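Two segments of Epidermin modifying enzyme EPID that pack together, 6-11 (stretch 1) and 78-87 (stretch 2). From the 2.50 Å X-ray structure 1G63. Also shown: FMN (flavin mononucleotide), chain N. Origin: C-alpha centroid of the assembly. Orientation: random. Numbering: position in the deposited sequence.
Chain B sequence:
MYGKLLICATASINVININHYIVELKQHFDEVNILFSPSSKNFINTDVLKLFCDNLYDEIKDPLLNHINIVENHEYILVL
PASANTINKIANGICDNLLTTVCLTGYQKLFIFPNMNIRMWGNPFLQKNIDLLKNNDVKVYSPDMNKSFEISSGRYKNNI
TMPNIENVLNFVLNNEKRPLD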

# COMPACT_ATOMS: atom_id res chain seq x y z
N LEU B 6 -8.63 -17.74 31.84
CA LEU B 6 -8.04 -17.30 30.59
C LEU B 6 -7.56 -18.47 29.75
O LEU B 6 -6.88 -19.37 30.25
CB LEU B 6 -6.86 -16.36 30.85
CG LEU B 6 -5.99 -15.99 29.64
CD1 LEU B 6 -6.84 -15.33 28.56
CD2 LEU B 6 -4.87 -15.06 30.07
N ILE B 7 -7.93 -18.47 28.47
CA ILE B 7 -7.49 -19.52 27.56
C ILE B 7 -6.41 -18.94 26.66
O ILE B 7 -6.60 -17.91 26.03
CB ILE B 7 -8.62 -20.02 26.64
CG1 ILE B 7 -9.68 -20.78 27.44
CG2 ILE B 7 -8.03 -20.94 25.54
CD1 ILE B 7 -10.85 -21.24 26.60
N CYS B 8 -5.26 -19.60 26.64
CA CYS B 8 -4.16 -19.19 25.77
C CYS B 8 -4.13 -20.24 24.67
O CYS B 8 -3.69 -21.37 24.90
CB CYS B 8 -2.84 -19.16 26.55
SG CYS B 8 -2.71 -17.77 27.73
N ALA B 9 -4.62 -19.87 23.49
CA ALA B 9 -4.67 -20.79 22.35
C ALA B 9 -3.47 -20.64 21.41
O ALA B 9 -3.07 -19.53 21.06
CB ALA B 9 -5.97 -20.58 21.58
N THR B 10 -2.91 -21.77 21.00
CA THR B 10 -1.76 -21.79 20.12
C THR B 10 -2.08 -22.43 18.77
O THR B 10 -3.16 -23.03 18.59
CB THR B 10 -0.57 -22.52 20.79
OG1 THR B 10 -0.87 -23.91 20.96
CG2 THR B 10 -0.27 -21.89 22.14
N ALA B 11 -1.13 -22.32 17.85
CA ALA B 11 -1.28 -22.83 16.49
C ALA B 11 -1.37 -24.34 16.32
O ALA B 11 -0.57 -24.95 15.61
CB ALA B 11 -0.18 -22.26 15.60
N1 FMN N . 1.87 -27.92 16.17
C2 FMN N . 1.47 -28.56 17.32
O2 FMN N . 2.11 -28.57 18.33
N3 FMN N . 0.22 -29.26 17.32
C4 FMN N . -0.62 -29.36 16.27
O4 FMN N . -1.67 -30.02 16.36
C4A FMN N . -0.18 -28.71 15.03
N5 FMN N . -0.95 -28.71 13.95
C5A FMN N . -0.60 -27.94 12.87
C6 FMN N . -1.50 -27.85 11.72
C7 FMN N . -1.16 -27.22 10.56
C7M FMN N . -2.13 -27.14 9.37
C8 FMN N . 0.07 -26.40 10.53
C8M FMN N . 0.43 -25.57 9.32
C9 FMN N . 0.94 -26.49 11.60
C9A FMN N . 0.66 -27.23 12.77
N10 FMN N . 1.52 -27.35 13.91
C10 FMN N . 1.11 -27.97 15.08
C1' FMN N . 2.81 -26.64 13.91
C2' FMN N . 2.64 -25.27 14.62
O2' FMN N . 1.65 -24.42 14.04
C3' FMN N . 3.98 -24.53 14.63
O3' FMN N . 4.96 -25.30 15.40
C4' FMN N . 3.93 -23.11 15.18
O4' FMN N . 5.20 -22.43 14.97
C5' FMN N . 3.55 -23.01 16.65
O5' FMN N . 3.41 -21.63 17.05
P FMN N . 2.71 -21.17 18.40
O1P FMN N . 3.43 -21.86 19.52
O2P FMN N . 1.27 -21.51 18.30
O3P FMN N . 2.92 -19.62 18.43
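Stretch 2 78-87: LVLPASANTI

Stretch 2 enters as a strand running parallel to the strand of stretch 1, turns a corner, and ends in a helix; together the two segments bury 464 Å² of surface. The register is fixed at Leu78, whose CA lies 4.9 Å from the CA of Ile7. Its backbone bonds on both sides of that residue, as a parallel bridge requires: Leu78 N donates to Leu6 O at 2.8 Å (170° at the hydrogen), and Cys8 N donates to Leu78 O at 2.6 Å (166°). The side chains of Ile7 and Leu78 share one face of the sheet.

Val79, with phi/psi of -108/101, lies beside Cys8, the two side chains on the other face of the sheet. Val79 CB is 4.4 Å from Cys8 CB, and Val79 CA approaches Cys8 O to 3.1 Å in a CA-H...O contact. Cys8 O also accepts from Leu80 N at 2.9 Å, but the angle of 131° shows a bent bond where the chain begins to turn.

The corner includes a cis peptide bond before Pro81. Pro81 CD sits 4.2 Å from Ala9 CB, while Pro81 O receives Thr10 OG1 at 2.7 Å and, weakly, Thr10 N at 3.3 Å. Ala82 directs its CB away from stretch 1.

Ser83 N returns to Thr10, giving a weak bond to Thr10 OG1 (2.9 Å, 129°), so this one hydroxyl joins the corner to the helix start. Ser83 is also the N-cap: its OG accepts from Thr86 N at 3.2 Å and donates to FMN O1P at 2.9 Å. Ala84, the first helical residue, makes no contact with stretch 1; its N donates to FMN O2 at 2.9 Å. At the third helical residue, Thr86 OG1 lies 3.4 Å from Thr10 CG2. Ile87 N closes the turn on Ser83 O at 3.0 Å, its side chain out of reach of stretch 1.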

# COMPACT_ATOMS: atom_id res chain seq x y z
N LEU B 78 -5.21 -21.45 31.14
CA LEU B 78 -5.07 -22.68 30.39
C LEU B 78 -4.44 -22.42 29.03
O LEU B 78 -4.75 -21.43 28.37
CB LEU B 78 -6.44 -23.33 30.13
CG LEU B 78 -7.28 -23.95 31.25
CD1 LEU B 78 -7.49 -22.97 32.39
CD2 LEU B 78 -8.60 -24.39 30.66
N VAL B 79 -3.53 -23.29 28.62
CA VAL B 79 -2.95 -23.15 27.31
C VAL B 79 -3.61 -24.33 26.60
O VAL B 79 -3.24 -25.50 26.77
CB VAL B 79 -1.41 -23.25 27.35
CG1 VAL B 79 -0.99 -24.48 28.08
CG2 VAL B 79 -0.85 -23.26 25.92
N LEU B 80 -4.64 -24.00 25.83
CA LEU B 80 -5.46 -24.99 25.14
C LEU B 80 -5.91 -24.48 23.77
O LEU B 80 -6.60 -23.47 23.67
CB LEU B 80 -6.69 -25.27 26.02
CG LEU B 80 -7.87 -26.11 25.53
CD1 LEU B 80 -7.47 -27.57 25.43
CD2 LEU B 80 -9.02 -25.95 26.51
N PRO B 81 -5.48 -25.15 22.68
CA PRO B 81 -4.61 -26.33 22.68
C PRO B 81 -3.19 -25.83 22.90
O PRO B 81 -2.90 -24.67 22.61
CB PRO B 81 -4.77 -26.91 21.27
CG PRO B 81 -5.93 -26.16 20.67
CD PRO B 81 -5.89 -24.81 21.31
N ALA B 82 -2.32 -26.69 23.41
CA ALA B 82 -0.94 -26.32 23.65
C ALA B 82 -0.03 -27.00 22.63
O ALA B 82 0.05 -28.23 22.58
CB ALA B 82 -0.53 -26.69 25.05
N SER B 83 0.66 -26.20 21.83
CA SER B 83 1.57 -26.71 20.80
C SER B 83 2.91 -27.10 21.42
O SER B 83 3.28 -26.62 22.50
CB SER B 83 1.81 -25.64 19.74
OG SER B 83 2.41 -24.49 20.32
N ALA B 84 3.65 -27.96 20.72
CA ALA B 84 4.95 -28.38 21.19
C ALA B 84 5.82 -27.14 21.33
O ALA B 84 6.54 -26.99 22.31
CB ALA B 84 5.57 -29.36 20.20
N ASN B 85 5.74 -26.25 20.36
CA ASN B 85 6.52 -25.02 20.35
C ASN B 85 6.33 -24.15 21.60
O ASN B 85 7.30 -23.75 22.24
CB ASN B 85 6.20 -24.20 19.10
CG ASN B 85 6.93 -22.86 19.09
OD1 ASN B 85 6.30 -21.79 19.12
ND2 ASN B 85 8.25 -22.91 19.04
N THR B 86 5.08 -23.86 21.95
CA THR B 86 4.81 -23.04 23.11
C THR B 86 5.19 -23.75 24.41
O THR B 86 5.69 -23.12 25.34
CB THR B 86 3.33 -22.60 23.15
OG1 THR B 86 3.12 -21.60 22.15
CG2 THR B 86 2.96 -22.03 24.51
N ILE B 87 4.95 -25.06 24.47
CA ILE B 87 5.31 -25.82 25.65
C ILE B 87 6.81 -25.67 25.87
O ILE B 87 7.26 -25.34 26.96
CB ILE B 87 4.96 -27.32 25.47
CG1 ILE B 87 3.44 -27.51 25.50
CG2 ILE B 87 5.63 -28.15 26.56
CD1 ILE B 87 3.00 -28.94 25.15